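Local coordinates for protein phytoene synthase (Enterococcus hirae, PDB 5IYS) that probably joins two farnesyl diphosphates into dehydrosqualene, and binds two molecules of a farnesyl thiodiphosphate analogue together with magnesium, at residues 100-103 / 104-107; 113-117 / 118-122; 137-140 / 141-145; 152-155 / 156-159; 165-168 / 169-172. One frame throughout, in Å; residues are numbered along the deposited sequence.

Interaction 1 of 5, residues 100-103 / 104-107; sequences PMVT and APFF
Thr103 O takes two backbone N-H groups as helix 104-116 starts. The sound bond comes from Phe107 N at 3.2 Å, with the donor almost in line with the carbonyl; Phe106 N is nearer, at 2.9 Å, but its N-H points poorly and that bond is weak. The same oxygen and Val102 O both lie at the edge of the Phe106 ring, in its plane, with Val102 O 3.3 Å from Phe106 CD1. Farther round that edge the Met101 methyl CE comes to 3.8 Å from Phe106 CZ, the two side chains crossing at about a right angle; bends at chi2 and chi3 (-74° and -67°) turn the thioether back toward the ring. Val102 CG2 rests 3.7 Å from Pro105 CD. Thr103 and Phe107 run side by side, Thr103 OG1 being 3.8 Å from Phe107 CE2, while the hydroxyl makes its hydrogen bond to Asn79. Other aromatics, Phe51 and Phe96, meet the Phe106 ring, and Pro105 packs on helix 125-143. The edge C-H groups of Phe106 carry slight positive charge, so two carbonyl oxygens in the ring plane are probably mildly favourable neighbours for it, and one carbonyl and hydrocarbon packing join loop to helix here.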
# COMPACT_ATOMS: atom_id res chain seq x y z
N PRO A 100 -6.43 11.53 -15.84
CA PRO A 100 -6.94 10.35 -16.56
C PRO A 100 -7.00 9.12 -15.68
O PRO A 100 -6.34 8.10 -15.92
CB PRO A 100 -5.93 10.18 -17.70
CG PRO A 100 -4.67 10.81 -17.21
CD PRO A 100 -5.03 11.87 -16.21
N MET A 101 -7.69 9.26 -14.55
CA MET A 101 -7.87 8.14 -13.63
C MET A 101 -8.70 7.06 -14.32
O MET A 101 -9.56 7.39 -15.14
CB MET A 101 -8.65 8.68 -12.42
CG MET A 101 -7.85 9.75 -11.69
SD MET A 101 -6.46 9.09 -10.72
CE MET A 101 -7.35 8.18 -9.45
N VAL A 102 -8.52 5.81 -13.91
CA VAL A 102 -9.29 4.69 -14.46
C VAL A 102 -9.91 3.86 -13.34
O VAL A 102 -9.30 3.65 -12.29
CB VAL A 102 -8.44 3.81 -15.43
CG1 VAL A 102 -7.94 4.68 -16.59
CG2 VAL A 102 -7.23 3.26 -14.73
N THR A 103 -11.10 3.32 -13.56
CA THR A 103 -11.78 2.62 -12.47
C THR A 103 -11.29 1.18 -12.27
O THR A 103 -11.54 0.60 -11.23
CB THR A 103 -13.31 2.58 -12.67
OG1 THR A 103 -13.61 1.96 -13.94
CG2 THR A 103 -13.89 4.00 -12.62
N ALA A 104 -10.64 0.58 -13.27
CA ALA A 104 -10.27 -0.83 -13.18
C ALA A 104 -9.49 -1.23 -11.93
O ALA A 104 -9.85 -2.22 -11.30
CB ALA A 104 -9.52 -1.32 -14.46
N PRO A 105 -8.50 -0.42 -11.50
CA PRO A 105 -7.76 -0.89 -10.33
C PRO A 105 -8.58 -0.71 -9.05
O PRO A 105 -8.35 -1.42 -8.07
CB PRO A 105 -6.48 -0.04 -10.31
CG PRO A 105 -6.70 1.09 -11.30
CD PRO A 105 -7.85 0.69 -12.21
N PHE A 106 -9.57 0.17 -9.09
CA PHE A 106 -10.44 0.35 -7.91
C PHE A 106 -11.29 -0.91 -7.73
O PHE A 106 -11.50 -1.37 -6.61
CB PHE A 106 -11.35 1.59 -8.07
CG PHE A 106 -10.59 2.90 -7.98
CD1 PHE A 106 -9.90 3.39 -9.08
CD2 PHE A 106 -10.53 3.58 -6.78
CE1 PHE A 106 -9.14 4.57 -8.97
CE2 PHE A 106 -9.84 4.78 -6.69
CZ PHE A 106 -9.11 5.25 -7.78
N PHE A 107 -11.73 -1.48 -8.85
CA PHE A 107 -12.51 -2.72 -8.84
C PHE A 107 -11.60 -3.86 -8.34
O PHE A 107 -12.00 -4.67 -7.51
CB PHE A 107 -12.98 -3.01 -10.27
CG PHE A 107 -14.24 -2.31 -10.67
CD1 PHE A 107 -15.46 -2.68 -10.10
CD2 PHE A 107 -14.24 -1.34 -11.65
CE1 PHE A 107 -16.65 -2.05 -10.49
CE2 PHE A 107 -15.42 -0.77 -12.11
CZ PHE A 107 -16.62 -1.09 -11.49

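Interaction 2 of 5, residues 113-117 / 118-122; sequences QRKDA and DFKQP. With SO4 (sulfate ion), chain B.
Asp116 and Phe119 lie side by side and point the same way where helix 104-116 gives way to loop. The carboxylate and ring planes are only 24° apart, and Asp116 OD1 sits at the ring edge, in its plane, 3.6 Å from Phe119 CD1. With CG anti to the backbone N (chi1 -172°), Phe119 lays its ring alongside the acid, and Tyr184 packs edge-to-face with it. The other oxygen, Asp116 OD2, is hydrogen-bonded to Tyr131, and the metal ligands Asp56 and Asp60 are close by, so this pair borders the magnesium site.

The two lysines cross at about a right angle, Lys115 NZ coming 3.9 Å from Lys120 CG, a methylene and not the far ammonium. Lys115 is bent at chi2 and chi4, which brings NZ over the turn to two waters. One of these also receives Lys120 N and donates to Lys115 O at 2.8 Å; the other donates to Asp118 O at 2.7 Å. Directly across the turn, Asp118 N bonds Lys115 O at 3.2 Å. Lys120 NZ reaches Asp118 OD1 only in a long salt bridge.

Arg114, extended from CG to NE, meets a sulfate, probably from the crystallisation liquor: NE gives O4 a 2.7 Å bond and NH2 gives O3 a nearly straight one.

Round the two lysines one backbone bond, two waters and a long ion pair hold the turn, whereas the Asp116 side places a carboxylate, held by Tyr131 and flanked by the Phe119 ring, beside the metal ligands.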
# COMPACT_ATOMS: atom_id res chain seq x y z
N GLN A 113 -9.93 -7.31 -1.50
CA GLN A 113 -10.50 -7.26 -0.15
C GLN A 113 -11.49 -8.39 0.09
O GLN A 113 -11.58 -8.91 1.20
CB GLN A 113 -11.17 -5.92 0.13
CG GLN A 113 -10.20 -4.76 0.16
CD GLN A 113 -9.20 -4.89 1.29
OE1 GLN A 113 -9.52 -5.43 2.34
NE2 GLN A 113 -7.96 -4.53 1.02
N ARG A 114 -12.35 -8.64 -0.89
CA ARG A 114 -13.40 -9.66 -0.77
C ARG A 114 -12.78 -11.05 -0.56
O ARG A 114 -13.23 -11.85 0.26
CB ARG A 114 -14.29 -9.62 -2.03
CG ARG A 114 -15.55 -10.51 -2.00
CD ARG A 114 -16.45 -10.22 -3.21
NE ARG A 114 -17.42 -11.29 -3.47
CZ ARG A 114 -18.36 -11.23 -4.42
NH1 ARG A 114 -18.48 -10.14 -5.17
NH2 ARG A 114 -19.14 -12.28 -4.64
N LYS A 115 -11.66 -11.29 -1.22
CA LYS A 115 -10.91 -12.53 -1.00
C LYS A 115 -10.34 -12.68 0.41
O LYS A 115 -10.33 -13.78 0.98
CB LYS A 115 -9.79 -12.68 -2.02
CG LYS A 115 -9.43 -14.14 -2.25
CD LYS A 115 -7.95 -14.39 -2.16
CE LYS A 115 -7.66 -15.84 -2.56
NZ LYS A 115 -8.25 -16.83 -1.62
N ASP A 116 -9.85 -11.58 0.98
CA ASP A 116 -9.44 -11.59 2.38
C ASP A 116 -10.57 -11.91 3.34
O ASP A 116 -10.33 -12.43 4.42
CB ASP A 116 -8.83 -10.26 2.78
CG ASP A 116 -7.38 -10.17 2.45
OD1 ASP A 116 -6.70 -11.22 2.51
OD2 ASP A 116 -6.92 -9.05 2.19
N ALA A 117 -11.80 -11.58 2.94
CA ALA A 117 -12.96 -11.86 3.78
C ALA A 117 -13.17 -13.36 4.01
O ALA A 117 -13.89 -13.74 4.93
CB ALA A 117 -14.19 -11.24 3.18
N ASP A 118 -12.62 -14.19 3.13
CA ASP A 118 -12.65 -15.64 3.30
C ASP A 118 -11.21 -16.15 3.16
O ASP A 118 -10.79 -16.64 2.11
CB ASP A 118 -13.58 -16.27 2.25
CG ASP A 118 -13.41 -17.79 2.11
OD1 ASP A 118 -12.87 -18.48 3.02
OD2 ASP A 118 -13.88 -18.32 1.08
N PHE A 119 -10.42 -15.93 4.21
CA PHE A 119 -8.97 -16.00 4.08
C PHE A 119 -8.45 -17.41 3.79
O PHE A 119 -8.83 -18.35 4.48
CB PHE A 119 -8.27 -15.43 5.31
CG PHE A 119 -6.78 -15.31 5.12
CD1 PHE A 119 -6.27 -14.33 4.28
CD2 PHE A 119 -5.93 -16.31 5.57
CE1 PHE A 119 -4.92 -14.27 4.01
CE2 PHE A 119 -4.60 -16.26 5.27
CZ PHE A 119 -4.10 -15.26 4.46
N LYS A 120 -7.60 -17.55 2.77
CA LYS A 120 -6.82 -18.78 2.56
C LYS A 120 -5.35 -18.42 2.45
O LYS A 120 -4.99 -17.47 1.75
CB LYS A 120 -7.22 -19.47 1.26
CG LYS A 120 -8.72 -19.66 1.05
CD LYS A 120 -9.24 -20.81 1.86
CE LYS A 120 -10.74 -20.97 1.67
NZ LYS A 120 -11.27 -22.02 2.57
N GLN A 121 -4.49 -19.17 3.14
CA GLN A 121 -3.05 -19.07 2.97
C GLN A 121 -2.62 -19.35 1.53
O GLN A 121 -2.98 -20.39 0.98
CB GLN A 121 -2.34 -20.08 3.88
CG GLN A 121 -0.82 -19.96 3.84
CD GLN A 121 -0.13 -21.01 4.66
OE1 GLN A 121 -0.77 -21.88 5.25
NE2 GLN A 121 1.21 -20.98 4.65
N PRO A 122 -1.79 -18.47 0.95
CA PRO A 122 -1.28 -18.75 -0.39
C PRO A 122 -0.54 -20.08 -0.41
O PRO A 122 0.30 -20.30 0.46
CB PRO A 122 -0.27 -17.62 -0.60
CG PRO A 122 0.11 -17.21 0.74
CD PRO A 122 -1.17 -17.28 1.53
S SO4 B . -17.07 -14.96 -2.77
O1 SO4 B . -16.59 -15.69 -3.94
O2 SO4 B . -16.83 -15.76 -1.57
O3 SO4 B . -18.51 -14.71 -2.90
O4 SO4 B . -16.35 -13.69 -2.68
O HOH W 1 -8.07 -15.37 0.90
O HOH W 2 -10.74 -17.19 -0.57

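Interaction 3 of 5, residues 137-140 / 141-145. With FPS (S-[(2E,6E)-3,7,11-trimethyldodeca-2,6,10-trienyl] trihydrogen thiodiphosphate), chain G; FPS (S-[(2E,6E)-3,7,11-trimethyldodeca-2,6,10-trienyl] trihydrogen thiodiphosphate), chain H.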
# COMPACT_ATOMS: atom_id res chain seq x y z
N GLY A 137 -0.60 -3.65 -5.49
CA GLY A 137 -0.22 -3.20 -6.83
C GLY A 137 -1.32 -2.37 -7.50
O GLY A 137 -1.04 -1.39 -8.20
N SER A 138 -2.57 -2.68 -7.17
CA SER A 138 -3.68 -1.90 -7.70
C SER A 138 -3.62 -0.44 -7.26
O SER A 138 -4.03 0.47 -8.01
CB SER A 138 -5.03 -2.52 -7.31
OG SER A 138 -5.12 -2.63 -5.89
N VAL A 139 -3.23 -0.24 -6.01
CA VAL A 139 -3.08 1.12 -5.47
C VAL A 139 -2.07 1.94 -6.29
O VAL A 139 -2.29 3.09 -6.63
CB VAL A 139 -2.61 1.12 -4.00
CG1 VAL A 139 -2.48 2.58 -3.49
CG2 VAL A 139 -3.66 0.43 -3.11
N GLY A 140 -0.97 1.32 -6.66
CA GLY A 140 -0.03 1.98 -7.58
C GLY A 140 -0.72 2.42 -8.86
O GLY A 140 -0.52 3.54 -9.34
N LEU A 141 -1.56 1.54 -9.40
CA LEU A 141 -2.27 1.89 -10.61
C LEU A 141 -3.30 2.99 -10.43
O LEU A 141 -3.55 3.76 -11.35
CB LEU A 141 -2.90 0.64 -11.22
CG LEU A 141 -1.88 -0.43 -11.62
CD1 LEU A 141 -2.56 -1.45 -12.53
CD2 LEU A 141 -0.70 0.23 -12.32
N MET A 142 -4.00 2.98 -9.29
CA MET A 142 -4.89 4.10 -8.99
C MET A 142 -4.17 5.43 -9.03
O MET A 142 -4.73 6.43 -9.52
CB MET A 142 -5.51 3.96 -7.60
CG MET A 142 -6.32 2.71 -7.41
SD MET A 142 -6.80 2.60 -5.65
CE MET A 142 -7.21 0.86 -5.63
N LEU A 143 -2.98 5.48 -8.43
CA LEU A 143 -2.21 6.72 -8.30
C LEU A 143 -1.40 7.16 -9.52
O LEU A 143 -1.01 8.34 -9.63
CB LEU A 143 -1.25 6.62 -7.11
CG LEU A 143 -1.95 6.41 -5.75
CD1 LEU A 143 -0.90 6.25 -4.66
CD2 LEU A 143 -2.85 7.58 -5.44
N LEU A 144 -1.09 6.24 -10.42
CA LEU A 144 -0.17 6.56 -11.50
C LEU A 144 -0.57 7.81 -12.29
O LEU A 144 0.29 8.59 -12.70
CB LEU A 144 -0.06 5.39 -12.47
CG LEU A 144 1.13 4.43 -12.30
CD1 LEU A 144 1.24 3.39 -13.46
CD2 LEU A 144 2.43 5.24 -12.19
N PRO A 145 -1.87 8.00 -12.57
CA PRO A 145 -2.20 9.14 -13.41
C PRO A 145 -1.93 10.46 -12.70
O PRO A 145 -1.88 11.50 -13.35
CB PRO A 145 -3.70 8.96 -13.68
CG PRO A 145 -3.94 7.48 -13.52
CD PRO A 145 -3.05 7.14 -12.34
C1 FPS G . -0.00 0.23 3.78
S1 FPS G . -1.43 1.21 4.08
C2 FPS G . 0.09 0.23 2.27
C3 FPS G . 0.51 -0.81 1.53
C4 FPS G . 0.97 -2.08 2.19
C5 FPS G . 0.57 -0.74 0.02
C6 FPS G . 0.10 0.59 -0.58
C7 FPS G . 0.57 0.66 -2.02
C8 FPS G . 0.97 1.81 -2.58
C10 FPS G . 1.30 1.78 -4.06
C9 FPS G . 1.03 3.12 -1.83
C11 FPS G . 2.72 2.32 -4.26
C12 FPS G . 3.03 2.47 -5.74
C13 FPS G . 2.87 3.62 -6.45
C14 FPS G . 3.25 3.66 -7.90
C15 FPS G . 2.36 4.89 -5.81
PA FPS G . -1.46 1.96 6.00
O1A FPS G . -2.22 3.20 6.08
O2A FPS G . -2.35 0.83 6.75
O3A FPS G . -0.05 1.98 6.76
PB FPS G . 0.36 0.61 7.53
O1B FPS G . -0.04 0.68 8.98
O2B FPS G . 1.84 0.49 7.26
O3B FPS G . -0.32 -0.63 6.98
C1 FPS H . -2.78 -2.23 4.33
S1 FPS H . -2.15 -3.88 4.32
C2 FPS H . -4.01 -2.17 3.46
C3 FPS H . -4.02 -2.27 2.12
C4 FPS H . -2.80 -2.56 1.30
C5 FPS H . -5.35 -2.13 1.42
C6 FPS H . -5.82 -0.67 1.39
C7 FPS H . -4.70 0.25 0.94
C8 FPS H . -4.43 1.38 1.61
C10 FPS H . -3.25 2.20 1.12
C9 FPS H . -5.19 1.77 2.84
C11 FPS H . -3.64 3.26 0.11
C12 FPS H . -2.43 4.18 0.11
C13 FPS H . -2.30 5.26 -0.69
C14 FPS H . -3.35 5.69 -1.66
C15 FPS H . -1.04 6.06 -0.59
PA FPS H . -3.08 -4.60 5.99
O1A FPS H . -4.55 -4.53 5.80
O2A FPS H . -2.65 -6.13 6.20
O3A FPS H . -2.43 -3.84 7.27
PB FPS H . -3.11 -2.76 8.23
O1B FPS H . -3.15 -3.42 9.58
O2B FPS H . -4.51 -2.37 7.82
O3B FPS H . -2.22 -1.54 8.19
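Regular i to i+4 backbone bonds link the last turns of helix 125-143: Leu141 N to Gly137 O, Met142 N to Ser138 O at 2.8 Å and Leu143 N to Val139 O, with a weak bond from Leu144 N to Gly140 O. On the side facing the ligands, Val139 and Leu143 stand one turn apart, Val139 CG1 and Leu143 CD1 being 4.2 Å from each other. Val139 CG1 is placed by its anti relation to the backbone N (chi1 -179°) and reaches both bound thiodiphosphates: it lies 3.7 Å from C8 of the chain G molecule and equally far from C14 of the chain H molecule. Leu143 CD1 touches the same two molecules, 3.7 Å from C15 of chain G, farther along that tail, and 3.9 Å from the same C14 of chain H. Between these two residues comes Gly140, whose bare backbone lets the chain G tail approach directly, with C10 at 3.5 Å from Gly140 N.

On another side, Met142 is extended beyond CG and lies back along the preceding turn, Met142 CE ending 4.1 Å from Ser138 OG. That hydroxyl satisfies itself on Tyr134 O, inside its own helix. Met142 also packs on Phe106 and Met109 of helix 104-116 and on Val48 and Cys52 of helix 39-60.

Chemically, this is a hydrocarbon wall: with these backbone groups bonded along the helix and the serine hydroxyl bonded back to its own helix, methyl groups and a glycine line the pocket of two isoprenoid tails through dispersion contacts.

Interaction 4 of 5, residues 152-155 / 156-159; sequences ADIV and VPAK
The puckered ring of Pro157 turns CG and CD toward Ile154. Its CG lies 3.8 Å from Ile154 CB and 3.5 Å from Ile154 O, and the two side chains cross at about a right angle. A flat group, the ring of Tyr133, comes from helix 125-143 and takes the Lys159 ammonium in a cation-pi contact. Ile154 is the N-cap of helix 155-172; its carbonyl accepts Ala158 N at 3.2 Å, and next along Val155 O accepts Lys159 N at 2.9 Å. The Lys159 chain leaves over that second carbonyl, CG being 3.3 Å from Val155 O, before a bend at chi3 (-89°) swings its end toward the tyrosine. Val155 CG2 and Val156 CG2 meet loosely at 4.1 Å. A water takes Val156 N at 3.0 Å and donates a weak bond to Asp153 O. Ile154 packs against Leu144, Met230 and Leu233, while Ala158 touches one of the bound thiodiphosphates.

A first helical turn has N-H groups with no carbonyl one turn back. Here water serves one of them, and Pro157, which has no N-H to satisfy, fills another position with a ring that packs against Ile154.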
# COMPACT_ATOMS: atom_id res chain seq x y z
N ALA A 152 0.45 4.25 -18.71
CA ALA A 152 0.75 3.00 -19.42
C ALA A 152 2.24 2.70 -19.56
O ALA A 152 2.65 1.53 -19.47
CB ALA A 152 0.05 2.93 -20.78
N ASP A 153 3.06 3.75 -19.59
CA ASP A 153 4.52 3.61 -19.74
C ASP A 153 5.16 2.82 -18.59
O ASP A 153 6.19 2.17 -18.76
CB ASP A 153 5.21 4.98 -19.83
CG ASP A 153 4.94 5.67 -21.15
OD1 ASP A 153 4.31 5.04 -22.02
OD2 ASP A 153 5.26 6.88 -21.27
N ILE A 154 4.60 2.94 -17.40
CA ILE A 154 5.29 2.38 -16.24
C ILE A 154 4.39 1.57 -15.33
O ILE A 154 4.56 1.58 -14.11
CB ILE A 154 5.99 3.49 -15.42
CG1 ILE A 154 5.05 4.68 -15.20
CG2 ILE A 154 7.29 3.98 -16.13
CD1 ILE A 154 5.57 5.71 -14.15
N VAL A 155 3.42 0.87 -15.89
CA VAL A 155 2.55 0.06 -15.03
C VAL A 155 3.36 -1.05 -14.35
O VAL A 155 3.05 -1.43 -13.22
CB VAL A 155 1.40 -0.64 -15.82
CG1 VAL A 155 0.42 0.40 -16.38
CG2 VAL A 155 1.98 -1.53 -16.93
N VAL A 156 4.32 -1.62 -15.05
CA VAL A 156 5.08 -2.75 -14.51
C VAL A 156 5.86 -2.38 -13.23
O VAL A 156 5.73 -3.05 -12.21
CB VAL A 156 5.98 -3.38 -15.61
CG1 VAL A 156 6.97 -4.36 -14.97
CG2 VAL A 156 5.10 -4.12 -16.63
N PRO A 157 6.67 -1.32 -13.29
CA PRO A 157 7.37 -0.94 -12.06
C PRO A 157 6.45 -0.40 -10.98
O PRO A 157 6.75 -0.56 -9.81
CB PRO A 157 8.35 0.14 -12.52
CG PRO A 157 7.90 0.56 -13.88
CD PRO A 157 7.28 -0.71 -14.48
N ALA A 158 5.32 0.18 -11.35
CA ALA A 158 4.38 0.66 -10.36
C ALA A 158 3.83 -0.52 -9.59
O ALA A 158 3.74 -0.49 -8.37
CB ALA A 158 3.27 1.42 -11.02
N LYS A 159 3.44 -1.56 -10.32
CA LYS A 159 2.91 -2.75 -9.67
C LYS A 159 3.96 -3.38 -8.78
O LYS A 159 3.63 -3.94 -7.75
CB LYS A 159 2.44 -3.78 -10.70
CG LYS A 159 1.11 -3.43 -11.37
CD LYS A 159 0.49 -4.68 -11.98
CE LYS A 159 0.95 -4.93 -13.41
NZ LYS A 159 0.33 -6.19 -13.95
O HOH W 3 5.10 -0.89 -17.81

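Interaction 5 of 5, residues 165-168 / 169-172; sequences MQLT and NILR. With MG (magnesium ion), chain D; FPS (S-[(2E,6E)-3,7,11-trimethyldodeca-2,6,10-trienyl] trihydrogen thiodiphosphate), chain G; FPS (S-[(2E,6E)-3,7,11-trimethyldodeca-2,6,10-trienyl] trihydrogen thiodiphosphate), chain H.
Four backbone hydrogen bonds tie this turn of helix 155-172 together: Asn169 N to Met165 O, Ile170 N to Gln166 O, Leu171 N to Leu167 O and Arg172 N to Thr168 O, all 2.9 to 3.0 Å long. Every residue here is buried.

Metal coordination falls to Asn169. Swung opposite its own amide nitrogen (chi1 -175°), the Asn169 side chain sends OD1 to magnesium at 2.1 Å, beside O2A of the chain H thiodiphosphate at 1.9 Å from the ion and three waters. One of these waters donates weakly to Gln166 OE1 and another to Asn169 O, weak second-shell contacts from the helix.

Polar contacts with the ligands come next. Asn169 ND2 is hydrogen-bonded to Tyr249 and gives only a weak bond to O3A of chain H. Arg172, bent at chi3 (71°), sends NH1 to O2B of chain G at 2.7 Å, with that phosphate at the edge of the guanidinium; NH1 has a second partner in Gln252.

Packing contacts complete the turn: Gln166 lays its amide between Ile170 and the chain H ligand, Gln166 NE2 coming 3.5 Å from C4 of chain H. Met165 SD reaches C8 of chain G at 3.8 Å. Leu167 CD2 meets Ile170 CD1, and Leu167 packs on helix 207-227.

One helical turn therefore meets both diphosphates, one through magnesium and the other through a guanidinium, and would offset part of their charge, which is consistent with the ionisation of allylic diphosphates in this family.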
# COMPACT_ATOMS: atom_id res chain seq x y z
N MET A 165 5.84 -3.16 -1.13
CA MET A 165 5.24 -2.65 0.10
C MET A 165 4.35 -3.67 0.81
O MET A 165 4.33 -3.76 2.05
CB MET A 165 4.47 -1.37 -0.22
CG MET A 165 5.38 -0.15 -0.38
SD MET A 165 4.38 1.31 -0.88
CE MET A 165 5.69 2.52 -0.91
N GLN A 166 3.56 -4.41 0.03
CA GLN A 166 2.65 -5.39 0.63
C GLN A 166 3.49 -6.50 1.27
O GLN A 166 3.14 -6.96 2.35
CB GLN A 166 1.71 -5.97 -0.44
CG GLN A 166 0.74 -7.03 0.07
CD GLN A 166 -0.08 -6.53 1.24
OE1 GLN A 166 -0.07 -7.12 2.31
NE2 GLN A 166 -0.68 -5.36 1.08
N LEU A 167 4.55 -6.96 0.60
CA LEU A 167 5.47 -7.95 1.20
C LEU A 167 6.08 -7.44 2.50
O LEU A 167 6.27 -8.19 3.46
CB LEU A 167 6.61 -8.27 0.23
CG LEU A 167 6.27 -9.16 -0.96
CD1 LEU A 167 7.52 -9.49 -1.77
CD2 LEU A 167 5.57 -10.43 -0.48
N THR A 168 6.48 -6.17 2.50
CA THR A 168 7.00 -5.54 3.72
C THR A 168 5.95 -5.56 4.83
O THR A 168 6.24 -5.89 5.99
CB THR A 168 7.39 -4.07 3.41
OG1 THR A 168 8.36 -4.04 2.35
CG2 THR A 168 7.95 -3.38 4.66
N ASN A 169 4.71 -5.22 4.49
CA ASN A 169 3.61 -5.26 5.47
C ASN A 169 3.41 -6.66 6.07
O ASN A 169 3.24 -6.83 7.30
CB ASN A 169 2.33 -4.71 4.83
CG ASN A 169 1.18 -4.62 5.81
OD1 ASN A 169 0.59 -5.63 6.15
ND2 ASN A 169 0.83 -3.41 6.25
N ILE A 170 3.52 -7.66 5.19
CA ILE A 170 3.40 -9.06 5.58
C ILE A 170 4.51 -9.46 6.58
O ILE A 170 4.25 -10.06 7.64
CB ILE A 170 3.45 -9.96 4.31
CG1 ILE A 170 2.11 -9.92 3.56
CG2 ILE A 170 3.76 -11.39 4.68
CD1 ILE A 170 2.16 -10.51 2.12
N LEU A 171 5.73 -9.06 6.24
CA LEU A 171 6.92 -9.42 7.01
C LEU A 171 6.95 -8.68 8.33
O LEU A 171 7.48 -9.15 9.34
CB LEU A 171 8.17 -9.08 6.19
CG LEU A 171 8.44 -10.07 5.04
CD1 LEU A 171 9.43 -9.48 4.08
CD2 LEU A 171 8.97 -11.44 5.59
N ARG A 172 6.33 -7.50 8.35
CA ARG A 172 6.27 -6.71 9.57
C ARG A 172 5.30 -7.36 10.57
O ARG A 172 5.49 -7.23 11.79
CB ARG A 172 5.87 -5.27 9.23
CG ARG A 172 5.82 -4.29 10.41
CD ARG A 172 5.15 -2.99 9.95
NE ARG A 172 3.71 -3.22 9.75
CZ ARG A 172 2.86 -2.33 9.27
NH1 ARG A 172 3.31 -1.18 8.80
NH2 ARG A 172 1.56 -2.60 9.25
MG MG D . -1.03 -6.86 6.82
C1 FPS G . -0.00 0.23 3.78
S1 FPS G . -1.43 1.21 4.08
C2 FPS G . 0.09 0.23 2.27
C3 FPS G . 0.51 -0.81 1.53
C4 FPS G . 0.97 -2.08 2.19
C5 FPS G . 0.57 -0.74 0.02
C6 FPS G . 0.10 0.59 -0.58
C7 FPS G . 0.57 0.66 -2.02
C8 FPS G . 0.97 1.81 -2.58
C10 FPS G . 1.30 1.78 -4.06
C9 FPS G . 1.03 3.12 -1.83
C11 FPS G . 2.72 2.32 -4.26
C12 FPS G . 3.03 2.47 -5.74
C13 FPS G . 2.87 3.62 -6.45
C14 FPS G . 3.25 3.66 -7.90
C15 FPS G . 2.36 4.89 -5.81
PA FPS G . -1.46 1.96 6.00
O1A FPS G . -2.22 3.20 6.08
O2A FPS G . -2.35 0.83 6.75
O3A FPS G . -0.05 1.98 6.76
PB FPS G . 0.36 0.61 7.53
O1B FPS G . -0.04 0.68 8.98
O2B FPS G . 1.84 0.49 7.26
O3B FPS G . -0.32 -0.63 6.98
C1 FPS H . -2.78 -2.23 4.33
S1 FPS H . -2.15 -3.88 4.32
C2 FPS H . -4.01 -2.17 3.46
C3 FPS H . -4.02 -2.27 2.12
C4 FPS H . -2.80 -2.56 1.30
C5 FPS H . -5.35 -2.13 1.42
C6 FPS H . -5.82 -0.67 1.39
C7 FPS H . -4.70 0.25 0.94
C8 FPS H . -4.43 1.38 1.61
C10 FPS H . -3.25 2.20 1.12
C9 FPS H . -5.19 1.77 2.84
C11 FPS H . -3.64 3.26 0.11
C12 FPS H . -2.43 4.18 0.11
C13 FPS H . -2.30 5.26 -0.69
C14 FPS H . -3.35 5.69 -1.66
C15 FPS H . -1.04 6.06 -0.59
PA FPS H . -3.08 -4.60 5.99
O1A FPS H . -4.55 -4.53 5.80
O2A FPS H . -2.65 -6.13 6.20
O3A FPS H . -2.43 -3.84 7.27
PB FPS H . -3.11 -2.76 8.23
O1B FPS H . -3.15 -3.42 9.58
O2B FPS H . -4.51 -2.37 7.82
O3B FPS H . -2.22 -1.54 8.19
O HOH W 4 -1.39 -8.11 5.34
O HOH W 5 0.24 -8.08 7.20
O HOH W 6 -0.70 -5.82 8.09

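In the fold
All five contacts are local turns of an all-helical terpene-synthase fold, in chain order. Interactions 1 and 2 sit at the start and end of helix 104-116, about 22 Å between centres. Interaction 3 is on helix 125-143, and interactions 4 and 5 lie on helix 155-172, centres about 20 Å apart. Interaction 3 touches Met101 and Pro105 of interaction 1 (centres about 8 Å apart) and Ile154, Val155 and Ala158 of interaction 4 (centres about 9 Å apart). Interactions 3 and 4 line the pocket's hydrocarbon end, with interaction 1 packed behind interaction 3. Interactions 2 and 5, centres about 16 Å apart, lie at the magnesium end, and both ligands span from interaction 3 to 5.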